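PDB 6L8P: RidA family protein from Psychrobacter sp. MES7-P7E, which probably hydrolyses reactive enamine and imine intermediates to their keto acids with release of ammonia. Local coordinates for residues A[72-77]-A[137-142]; A[29-34]-A[79-84]. The protein carries 1 engineered substitution. All blocks are in the same frame, centred on the assembly; numbering follows the deposited sequence.

Overall arrangement
Helix 67-84 is common to both contacts, which illustrate how one helix can be packed on two sides. In contact 1 its segment 72-77 lies on strand 137-144, an inner strand of the mixed sheet, close to the middle of the chain. In contact 2 its last turns, 79-84, meet the loop 29-34 between strands 23-26 and 41-44. The two centres are about 10 Å apart, and the contacts touch where Asn77 meets Ala31 and Pro32. Along the chain the segments alternate, 29-34, 72-77, 79-84 and then 137-142. Through helix 67-84 the loop near the N-terminus and the strand near the C-terminus are brought together in one subunit of the trimer.

Contact 1. Residues A[72-77]-A[137-142]; sequences EQVFEN and VEIESI
Val74 reaches from helix 67-84 to Ile139 of strand 137-144, and the meeting of these two branched side chains is the heart of the contact. The two branches of Val74 divide the work. CG1, set anti to the backbone N (chi1 166°), lies 3.7 Å from Ile139 CB; this one methyl meets CB, CG1 and CD1 of Ile139, the two side chains crossing at a slant. CG2, beside the backbone N, is turned toward the start of the strand, where it lies 4.2 Å from Val137 CG1 and a similar distance from the carbonyl oxygen of Val137. Ile139 is extended (chi2 -176°), which carries CD1 past Val74 to the ring of Phe75; there Phe75 CE2 lies 4.2 Å from Ile139 CD1, an oblique approach to the ring. Phe112 of helix 105-115 meets the same ring edge-to-face and also packs on Ile139, so the second helix closes this part of the core.

The helix runs at 27° to the strand, the segment axes 8.9 Å apart at their closest. On the side of the helix turned from strand 137-144, Gln73 NE2 donates to Asn77 OD1 over 3.0 Å; the acceptor is nearly in the Gln73 amide plane, whereas the donor stands above the carbonyl plane of Asn77. Arg64 NE bonds to Gln73 OE1 and Phe56 O receives Asn77 ND2, which helps fix how both amides are turned. On the opposite side of the strand, Glu140 OE1 forms a salt bridge with Lys94 and a hydrogen bond with Asn96, both of the second subunit, and Glu138 OE2 accepts one from Ala125 N of that subunit. One sheet face covered by helices, the other turned to neighbouring subunits, is characteristic of the trimeric RidA (YjgF/YER057c/UK114) fold.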
loop_
_atom_site.group_PDB
_atom_site.type_symbol
_atom_site.label_atom_id
_atom_site.label_comp_id
_atom_site.label_asym_id
_atom_site.label_seq_id
_atom_site.Cartn_x
_atom_site.Cartn_y
_atom_site.Cartn_z
ATOM N N GLU A 72 -19.083 3.971 -6.535
ATOM C CA GLU A 72 -20.139 3.971 -5.540
ATOM C C GLU A 72 -20.303 2.594 -4.919
ATOM O O GLU A 72 -20.514 2.474 -3.704
ATOM C CB GLU A 72 -21.452 4.433 -6.181
ATOM C CG GLU A 72 -21.356 5.896 -6.596
ATOM C CD GLU A 72 -22.545 6.406 -7.404
ATOM O OE1 GLU A 72 -23.304 5.589 -7.969
ATOM O OE2 GLU A 72 -22.709 7.646 -7.484
ATOM N N GLN A 73 -20.223 1.537 -5.750
ATOM C CA GLN A 73 -20.357 0.178 -5.247
ATOM C C GLN A 73 -19.179 -0.207 -4.357
ATOM O O GLN A 73 -19.359 -0.869 -3.333
ATOM C CB GLN A 73 -20.483 -0.783 -6.432
ATOM C CG GLN A 73 -20.701 -2.260 -5.998
ATOM C CD GLN A 73 -22.069 -2.442 -5.342
ATOM O OE1 GLN A 73 -23.095 -2.096 -5.961
ATOM N NE2 GLN A 73 -22.098 -2.857 -4.092
ATOM N N VAL A 74 -17.965 0.245 -4.707
ATOM C CA VAL A 74 -16.815 0.002 -3.837
ATOM C C VAL A 74 -17.062 0.593 -2.465
ATOM O O VAL A 74 -16.805 -0.055 -1.444
ATOM C CB VAL A 74 -15.528 0.590 -4.462
ATOM C CG1 VAL A 74 -14.412 0.651 -3.407
ATOM C CG2 VAL A 74 -15.063 -0.239 -5.653
ATOM N N PHE A 75 -17.602 1.817 -2.420
ATOM C CA PHE A 75 -17.913 2.408 -1.116
ATOM C C PHE A 75 -18.976 1.606 -0.355
ATOM O O PHE A 75 -18.864 1.418 0.860
ATOM C CB PHE A 75 -18.324 3.883 -1.278
ATOM C CG PHE A 75 -17.156 4.844 -1.128
ATOM C CD1 PHE A 75 -16.642 5.141 0.127
ATOM C CD2 PHE A 75 -16.522 5.331 -2.245
ATOM C CE1 PHE A 75 -15.511 6.019 0.260
ATOM C CE2 PHE A 75 -15.417 6.171 -2.151
ATOM C CZ PHE A 75 -14.915 6.523 -0.874
ATOM N N GLU A 76 -20.009 1.100 -1.050
ATOM C CA GLU A 76 -20.995 0.269 -0.345
ATOM C C GLU A 76 -20.353 -1.004 0.211
ATOM O O GLU A 76 -20.650 -1.442 1.344
ATOM C CB GLU A 76 -22.147 -0.084 -1.293
ATOM C CG GLU A 76 -22.966 1.153 -1.716
ATOM C CD GLU A 76 -23.489 1.929 -0.493
ATOM O OE1 GLU A 76 -24.009 1.280 0.446
ATOM O OE2 GLU A 76 -23.375 3.181 -0.457
ATOM N N ASN A 77 -19.457 -1.613 -0.584
ATOM C CA ASN A 77 -18.754 -2.819 -0.151
ATOM C C ASN A 77 -17.851 -2.560 1.060
ATOM O O ASN A 77 -17.842 -3.325 2.040
ATOM C CB ASN A 77 -17.963 -3.380 -1.341
ATOM C CG ASN A 77 -18.876 -3.867 -2.474
ATOM O OD1 ASN A 77 -20.071 -4.050 -2.259
ATOM N ND2 ASN A 77 -18.304 -4.068 -3.689
ATOM N N VAL A 137 -11.596 0.431 -10.773
ATOM C CA VAL A 137 -11.227 1.078 -9.506
ATOM C C VAL A 137 -11.166 0.009 -8.414
ATOM O O VAL A 137 -12.058 -0.843 -8.306
ATOM C CB VAL A 137 -12.214 2.228 -9.141
ATOM C CG1 VAL A 137 -13.671 1.749 -9.109
ATOM C CG2 VAL A 137 -11.825 2.814 -7.775
ATOM N N GLU A 138 -10.097 0.043 -7.607
ATOM C CA GLU A 138 -9.953 -0.806 -6.428
ATOM C C GLU A 138 -9.558 0.100 -5.272
ATOM O O GLU A 138 -8.709 0.972 -5.455
ATOM C CB GLU A 138 -8.849 -1.885 -6.650
ATOM C CG GLU A 138 -8.623 -2.758 -5.449
ATOM C CD GLU A 138 -7.629 -3.886 -5.745
ATOM O OE1 GLU A 138 -7.343 -4.174 -6.940
ATOM O OE2 GLU A 138 -7.122 -4.522 -4.793
ATOM N N ILE A 139 -10.182 -0.063 -4.101
ATOM C CA ILE A 139 -9.830 0.765 -2.948
ATOM C C ILE A 139 -9.583 -0.140 -1.771
ATOM O O ILE A 139 -10.416 -0.994 -1.456
ATOM C CB ILE A 139 -10.932 1.793 -2.628
ATOM C CG1 ILE A 139 -11.166 2.697 -3.855
ATOM C CG2 ILE A 139 -10.541 2.592 -1.359
ATOM C CD1 ILE A 139 -12.204 3.847 -3.611
ATOM N N GLU A 140 -8.424 0.040 -1.111
ATOM C CA GLU A 140 -8.048 -0.637 0.135
ATOM C C GLU A 140 -8.234 0.336 1.288
ATOM O O GLU A 140 -8.103 1.549 1.087
ATOM C CB GLU A 140 -6.596 -1.027 0.123
ATOM C CG GLU A 140 -6.162 -1.851 -1.029
ATOM C CD GLU A 140 -4.669 -1.623 -1.261
ATOM O OE1 GLU A 140 -3.855 -1.893 -0.327
ATOM O OE2 GLU A 140 -4.284 -1.162 -2.365
ATOM N N SER A 141 -8.470 -0.185 2.493
ATOM C CA SER A 141 -8.774 0.712 3.609
ATOM C C SER A 141 -8.103 0.228 4.877
ATOM O O SER A 141 -7.966 -0.975 5.093
ATOM C CB SER A 141 -10.275 0.761 3.915
ATOM O OG SER A 141 -11.015 0.849 2.728
ATOM N N ILE A 142 -7.717 1.170 5.744
ATOM C CA ILE A 142 -7.288 0.864 7.100
ATOM C C ILE A 142 -8.162 1.701 8.016
ATOM O O ILE A 142 -8.325 2.905 7.771
ATOM C CB ILE A 142 -5.801 1.191 7.341
ATOM C CG1 ILE A 142 -4.938 0.327 6.396
ATOM C CG2 ILE A 142 -5.430 0.924 8.836
ATOM C CD1 ILE A 142 -3.399 0.648 6.459
#

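Contact 2. Residues A[29-34]-A[79-84]; sequences DKAPAA and KAICEA
Apolar contacts join Ala31 and Lys30 of the loop to Ala80 and Ile81 of the helix. The methyl of Ala31 sits against the outer arm of Ile81, with Ala31 CB 3.6 Å from Ile81 CG1 and nearly as close to CD1. Ile81 places this arm beside its backbone N (chi1 -64°) and extends it, which brings CD1 across to the loop although the residue is not aimed directly at it. Ala80 points at the loop and fills the neighbouring position: its CB lies 3.8 Å from Lys30 CB and 4.3 Å from Ala31 CB. Beyond CB the lysine chain leads away from the helix and is bent only toward its end.

A backbone atom of the loop joins in: Lys30 O lies 3.6 Å from Ala80 CB. The small side chain lets the two backbones come close, with Lys30 CA and Ala80 CA 5.8 Å apart.

The polar bonds lie beside the contact and do not span it. In the helix, Lys79 NZ and Glu83 OE2 form a salt bridge of 2.6 Å one turn apart; in the loop, Lys30 N bonds to Thr28 OG1 and Pro32 O receives Gln40 NE2, both from neighbours of the segment in the chain. Ile81 bridges from the loop to Ile50 and Gln53 of strand 47-54. The contact lays the loop between strands 23-26 and 41-44 on the helix that covers the sheet in the RidA fold.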
loop_
_atom_site.group_PDB
_atom_site.type_symbol
_atom_site.label_atom_id
_atom_site.label_comp_id
_atom_site.label_asym_id
_atom_site.label_seq_id
_atom_site.Cartn_x
_atom_site.Cartn_y
_atom_site.Cartn_z
ATOM N N ASP A 29 -21.765 -11.369 4.336
ATOM C CA ASP A 29 -22.392 -11.576 3.037
ATOM C C ASP A 29 -22.848 -10.290 2.360
ATOM O O ASP A 29 -23.291 -10.347 1.203
ATOM C CB ASP A 29 -23.606 -12.507 3.187
ATOM C CG ASP A 29 -23.243 -13.854 3.760
ATOM O OD1 ASP A 29 -22.141 -14.365 3.460
ATOM O OD2 ASP A 29 -24.069 -14.409 4.519
ATOM N N LYS A 30 -22.785 -9.136 3.044
ATOM C CA LYS A 30 -23.164 -7.885 2.419
ATOM C C LYS A 30 -22.052 -7.286 1.582
ATOM O O LYS A 30 -22.271 -6.262 0.940
ATOM C CB LYS A 30 -23.617 -6.892 3.489
ATOM C CG LYS A 30 -24.909 -7.403 4.169
ATOM C CD LYS A 30 -25.280 -6.652 5.430
ATOM C CE LYS A 30 -26.795 -6.507 5.496
ATOM N NZ LYS A 30 -27.410 -7.529 6.391
ATOM N N ALA A 31 -20.866 -7.876 1.596
ATOM C CA ALA A 31 -19.815 -7.471 0.679
ATOM C C ALA A 31 -19.436 -8.645 -0.215
ATOM O O ALA A 31 -19.758 -9.807 0.093
ATOM C CB ALA A 31 -18.579 -6.977 1.450
ATOM N N PRO A 32 -18.783 -8.382 -1.340
ATOM C CA PRO A 32 -18.448 -9.483 -2.268
ATOM C C PRO A 32 -17.566 -10.542 -1.619
ATOM O O PRO A 32 -16.645 -10.248 -0.836
ATOM C CB PRO A 32 -17.699 -8.777 -3.410
ATOM C CG PRO A 32 -18.198 -7.313 -3.358
ATOM C CD PRO A 32 -18.371 -7.065 -1.865
ATOM N N ALA A 33 -17.802 -11.790 -1.997
ATOM C CA ALA A 33 -16.863 -12.835 -1.617
ATOM C C ALA A 33 -15.500 -12.556 -2.219
ATOM O O ALA A 33 -15.392 -11.974 -3.295
ATOM C CB ALA A 33 -17.361 -14.196 -2.122
ATOM N N ALA A 34 -14.444 -12.977 -1.521
ATOM C CA ALA A 34 -13.103 -12.781 -2.074
ATOM C C ALA A 34 -12.979 -13.479 -3.426
ATOM O O ALA A 34 -13.461 -14.600 -3.584
ATOM C CB ALA A 34 -12.074 -13.333 -1.091
ATOM N N LYS A 79 -18.196 -0.060 3.217
ATOM C CA LYS A 79 -19.081 0.265 4.342
ATOM C C LYS A 79 -19.612 -1.006 5.000
ATOM O O LYS A 79 -19.616 -1.125 6.241
ATOM C CB LYS A 79 -20.219 1.158 3.845
ATOM C CG LYS A 79 -21.118 1.705 4.934
ATOM C CD LYS A 79 -21.836 2.925 4.354
ATOM C CE LYS A 79 -23.296 2.944 4.708
ATOM N NZ LYS A 79 -23.450 2.388 6.065
ATOM N N ALA A 80 -20.021 -1.989 4.181
ATOM C CA ALA A 80 -20.521 -3.233 4.758
ATOM C C ALA A 80 -19.464 -3.910 5.629
ATOM O O ALA A 80 -19.777 -4.456 6.704
ATOM C CB ALA A 80 -20.989 -4.182 3.649
ATOM N N ILE A 81 -18.202 -3.919 5.160
ATOM C CA ILE A 81 -17.156 -4.560 5.937
ATOM C C ILE A 81 -16.838 -3.753 7.191
ATOM O O ILE A 81 -16.575 -4.329 8.254
ATOM C CB ILE A 81 -15.914 -4.771 5.056
ATOM C CG1 ILE A 81 -16.294 -5.725 3.943
ATOM C CG2 ILE A 81 -14.784 -5.344 5.892
ATOM C CD1 ILE A 81 -15.290 -5.780 2.789
ATOM N N CYS A 82 -16.855 -2.425 7.088
ATOM C CA CYS A 82 -16.660 -1.585 8.266
ATOM C C CYS A 82 -17.667 -1.950 9.333
ATOM O O CYS A 82 -17.308 -2.129 10.501
ATOM C CB CYS A 82 -16.824 -0.097 7.933
ATOM S SG CYS A 82 -15.492 0.627 6.916
ATOM N N GLU A 83 -18.931 -2.080 8.929
ATOM C CA GLU A 83 -19.990 -2.380 9.894
ATOM C C GLU A 83 -19.820 -3.768 10.479
ATOM O O GLU A 83 -20.027 -3.965 11.682
ATOM C CB GLU A 83 -21.347 -2.223 9.225
ATOM C CG GLU A 83 -21.621 -0.783 8.852
ATOM C CD GLU A 83 -22.854 -0.638 7.982
ATOM O OE1 GLU A 83 -23.338 -1.667 7.464
ATOM O OE2 GLU A 83 -23.340 0.502 7.827
ATOM N N ALA A 84 -19.428 -4.744 9.655
ATOM C CA ALA A 84 -19.152 -6.074 10.178
ATOM C C ALA A 84 -18.010 -6.058 11.180
ATOM O O ALA A 84 -17.945 -6.912 12.066
ATOM C CB ALA A 84 -18.851 -7.024 9.011
#